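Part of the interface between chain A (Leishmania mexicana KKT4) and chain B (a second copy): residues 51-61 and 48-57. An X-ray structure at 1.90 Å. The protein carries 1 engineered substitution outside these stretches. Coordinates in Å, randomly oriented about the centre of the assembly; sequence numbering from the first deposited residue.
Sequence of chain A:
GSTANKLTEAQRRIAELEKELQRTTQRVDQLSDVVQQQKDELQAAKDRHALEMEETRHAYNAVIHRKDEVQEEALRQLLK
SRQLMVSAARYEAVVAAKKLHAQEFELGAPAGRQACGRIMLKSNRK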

# COMPACT_ATOMS: atom_id res chain seq x y z
N LEU A 51 -6.55 -3.43 4.01
CA LEU A 51 -7.30 -2.91 5.14
C LEU A 51 -7.09 -1.40 5.30
O LEU A 51 -8.04 -0.64 5.49
CB LEU A 51 -6.88 -3.66 6.41
CG LEU A 51 -7.55 -3.14 7.68
CD1 LEU A 51 -9.02 -3.54 7.71
CD2 LEU A 51 -6.85 -3.64 8.90
N GLU A 52 -5.85 -0.95 5.18
CA GLU A 52 -5.55 0.48 5.28
C GLU A 52 -6.24 1.25 4.17
O GLU A 52 -6.81 2.32 4.40
CB GLU A 52 -4.03 0.69 5.23
CG GLU A 52 -3.69 2.18 5.24
CD GLU A 52 -2.20 2.45 5.51
OE1 GLU A 52 -1.37 2.07 4.68
OE2 GLU A 52 -1.89 3.06 6.57
N MET A 53 -6.21 0.73 2.95
CA MET A 53 -6.85 1.43 1.84
C MET A 53 -8.35 1.57 2.09
O MET A 53 -8.93 2.64 1.86
CB MET A 53 -6.56 0.68 0.54
CG MET A 53 -6.82 1.48 -0.71
SD MET A 53 -5.74 2.92 -0.76
CE MET A 53 -6.86 4.23 -0.23
N GLU A 54 -8.99 0.52 2.59
CA GLU A 54 -10.44 0.55 2.78
C GLU A 54 -10.81 1.51 3.90
O GLU A 54 -11.76 2.30 3.75
CB GLU A 54 -10.97 -0.87 3.08
CG GLU A 54 -12.51 -0.90 3.23
CD GLU A 54 -13.08 -2.28 3.61
OE1 GLU A 54 -12.29 -3.21 3.84
OE2 GLU A 54 -14.33 -2.41 3.68
N GLU A 55 -10.10 1.46 5.02
CA GLU A 55 -10.38 2.38 6.12
C GLU A 55 -10.12 3.83 5.72
O GLU A 55 -10.84 4.74 6.14
CB GLU A 55 -9.55 2.01 7.35
CG GLU A 55 -9.81 0.60 7.85
CD GLU A 55 -8.91 0.20 9.02
OE1 GLU A 55 -7.84 0.83 9.20
OE2 GLU A 55 -9.27 -0.74 9.76
N THR A 56 -9.09 4.07 4.91
CA THR A 56 -8.78 5.43 4.49
C THR A 56 -9.89 5.99 3.60
O THR A 56 -10.35 7.11 3.79
CB THR A 56 -7.43 5.45 3.78
OG1 THR A 56 -6.42 5.08 4.72
CG2 THR A 56 -7.12 6.85 3.25
N ARG A 57 -10.35 5.18 2.64
CA ARG A 57 -11.42 5.63 1.76
C ARG A 57 -12.70 5.89 2.53
O ARG A 57 -13.42 6.85 2.24
CB ARG A 57 -11.69 4.58 0.68
CG ARG A 57 -10.69 4.54 -0.42
CD ARG A 57 -11.31 3.87 -1.64
NE ARG A 57 -10.52 4.15 -2.83
CZ ARG A 57 -9.58 3.34 -3.29
NH1 ARG A 57 -9.34 2.19 -2.67
NH2 ARG A 57 -8.89 3.67 -4.37
N HIS A 58 -13.02 5.03 3.50
CA HIS A 58 -14.24 5.25 4.27
C HIS A 58 -14.17 6.53 5.10
O HIS A 58 -15.18 7.22 5.28
CB HIS A 58 -14.51 4.05 5.18
CG HIS A 58 -15.52 4.33 6.25
ND1 HIS A 58 -16.88 4.14 6.07
CD2 HIS A 58 -15.38 4.81 7.51
CE1 HIS A 58 -17.52 4.48 7.17
NE2 HIS A 58 -16.64 4.89 8.06
N ALA A 59 -12.99 6.86 5.62
CA ALA A 59 -12.81 8.08 6.41
C ALA A 59 -12.95 9.32 5.54
O ALA A 59 -13.67 10.27 5.89
CB ALA A 59 -11.45 8.06 7.10
N TYR A 60 -12.26 9.34 4.40
CA TYR A 60 -12.45 10.45 3.46
C TYR A 60 -13.93 10.60 3.10
O TYR A 60 -14.47 11.71 3.08
CB TYR A 60 -11.62 10.23 2.20
CG TYR A 60 -10.12 10.26 2.40
CD1 TYR A 60 -9.55 10.95 3.45
CD2 TYR A 60 -9.28 9.60 1.50
CE1 TYR A 60 -8.13 10.98 3.62
CE2 TYR A 60 -7.90 9.64 1.64
CZ TYR A 60 -7.32 10.31 2.70
OH TYR A 60 -5.95 10.29 2.83
N ASN A 61 -14.59 9.48 2.80
CA ASN A 61 -15.97 9.55 2.34
C ASN A 61 -16.91 10.02 3.44
O ASN A 61 -17.83 10.80 3.19
CB ASN A 61 -16.40 8.20 1.78
CG ASN A 61 -15.83 7.95 0.41
OD1 ASN A 61 -15.59 8.88 -0.34
ND2 ASN A 61 -15.62 6.68 0.08
N ARG B 48 3.00 0.37 -4.90
CA ARG B 48 1.65 0.46 -5.43
C ARG B 48 0.68 0.95 -4.38
O ARG B 48 -0.19 1.76 -4.69
CB ARG B 48 1.18 -0.88 -5.99
CG ARG B 48 1.68 -1.12 -7.41
CD ARG B 48 1.10 -2.39 -8.00
NE ARG B 48 1.30 -3.51 -7.10
CZ ARG B 48 2.34 -4.34 -7.15
NH1 ARG B 48 3.28 -4.17 -8.08
NH2 ARG B 48 2.44 -5.32 -6.27
N HIS B 49 0.79 0.46 -3.13
CA HIS B 49 -0.11 0.92 -2.07
C HIS B 49 0.09 2.41 -1.79
O HIS B 49 -0.89 3.16 -1.64
CB HIS B 49 0.08 0.10 -0.80
CG HIS B 49 -0.76 0.56 0.35
ND1 HIS B 49 -2.14 0.61 0.30
CD2 HIS B 49 -0.41 1.01 1.58
CE1 HIS B 49 -2.60 1.07 1.45
NE2 HIS B 49 -1.58 1.33 2.24
N ALA B 50 1.35 2.85 -1.71
CA ALA B 50 1.63 4.25 -1.43
C ALA B 50 1.05 5.14 -2.52
O ALA B 50 0.44 6.17 -2.22
CB ALA B 50 3.14 4.48 -1.32
N LEU B 51 1.20 4.73 -3.78
CA LEU B 51 0.63 5.50 -4.88
C LEU B 51 -0.90 5.58 -4.77
O LEU B 51 -1.49 6.66 -4.91
CB LEU B 51 1.03 4.88 -6.21
CG LEU B 51 0.40 5.62 -7.38
CD1 LEU B 51 1.05 6.97 -7.54
CD2 LEU B 51 0.50 4.81 -8.66
N GLU B 52 -1.56 4.45 -4.52
CA GLU B 52 -3.01 4.48 -4.36
C GLU B 52 -3.40 5.38 -3.19
O GLU B 52 -4.37 6.14 -3.28
CB GLU B 52 -3.56 3.07 -4.18
CG GLU B 52 -5.10 3.03 -4.12
CD GLU B 52 -5.69 1.62 -4.11
OE1 GLU B 52 -4.94 0.63 -4.02
OE2 GLU B 52 -6.94 1.52 -4.18
N MET B 53 -2.68 5.27 -2.06
CA MET B 53 -3.01 6.11 -0.91
C MET B 53 -2.86 7.58 -1.25
O MET B 53 -3.70 8.41 -0.83
CB MET B 53 -2.12 5.73 0.28
CG MET B 53 -2.49 4.38 0.91
SD MET B 53 -3.93 4.47 1.98
CE MET B 53 -3.25 5.42 3.33
N GLU B 54 -1.86 7.89 -2.06
CA GLU B 54 -1.56 9.31 -2.37
C GLU B 54 -2.55 9.85 -3.38
O GLU B 54 -2.99 10.96 -3.19
CB GLU B 54 -0.11 9.46 -2.83
CG GLU B 54 0.85 9.60 -1.68
CD GLU B 54 0.51 10.77 -0.79
OE1 GLU B 54 -0.08 10.55 0.28
OE2 GLU B 54 0.83 11.89 -1.18
N GLU B 55 -2.85 9.10 -4.41
CA GLU B 55 -3.90 9.51 -5.33
C GLU B 55 -5.22 9.77 -4.59
O GLU B 55 -5.91 10.76 -4.86
CB GLU B 55 -4.10 8.46 -6.42
N THR B 56 -5.55 8.96 -3.59
CA THR B 56 -6.84 9.08 -2.86
C THR B 56 -6.82 10.33 -1.96
O THR B 56 -7.83 11.01 -1.89
CB THR B 56 -7.21 7.74 -2.21
OG1 THR B 56 -7.09 6.72 -3.20
CG2 THR B 56 -8.60 7.74 -1.63
N ARG B 57 -5.69 10.61 -1.32
CA ARG B 57 -5.55 11.78 -0.42
C ARG B 57 -5.63 13.08 -1.22
O ARG B 57 -6.29 13.98 -0.77
CB ARG B 57 -4.24 11.66 0.37
CG ARG B 57 -4.08 12.69 1.48
CD ARG B 57 -2.76 12.51 2.20
NE ARG B 57 -1.65 12.75 1.30
CZ ARG B 57 -1.11 13.94 1.09
NH1 ARG B 57 -1.57 15.00 1.73
NH2 ARG B 57 -0.10 14.07 0.26
O HOH W 1 -4.18 8.28 1.82

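The two helices run parallel, their N-to-C directions 1° apart and their axes 10.6 Å apart at closest approach, with A:Met53 facing B:Met53 (CA to CA 6.6 Å). This register places the same residue at the centre on both sides, yet the two methionines adopt different rotamers. A:Met53 has its CA-to-CB bond toward chain B and, with chi1 t and chi2 p, sits as a knob among B:His49, B:Glu52, B:Met53 and B:Thr56; its SD lies 3.4 Å from B:Glu52 CG. B:Met53 leaves its backbone sideways, and the m, m, m conformation brings its end back across the gap: A:Met53 SD and B:Met53 SD are 3.6 Å apart, and B:Met53 CE lies 3.8 Å from A:Glu52 CG.

Two polar contacts flank this sulfur pair. B:His49 also starts sideways, but chi1 t carries its ring to chain A, where NE2 donates to A:Glu52 OE1 at 2.6 Å with an angle of 164°; the acceptor lies near the ring plane, as a ring nitrogen's donor requires. Further along, the extended chi2 and chi3 (both t) of A:Arg57 let a sideways residue reach B:Glu52. Its NH1 and NH2 each lie 2.9 Å from B:Glu52 OE2, at the guanidinium edge, and both N-H angles are 143°, so one oxygen is shared in a forked salt bridge.

Both threonines have chi1 m, which lets each hydroxyl bond back to its own helix: A:Thr56 OG1 to A:Glu52 O and B:Thr56 OG1 to B:Glu52 O, each 2.8 Å. The methyl of B:Thr56 remains available for packing, with CG2 3.7 Å from A:Tyr60 CD2 at the ring edge. The tyrosine, chi1 m, extends its OH to 3.3 Å from B:Arg57 CB, and a water 2.9 Å from A:Tyr60 OH donates to B:Met53 O at 2.7 Å.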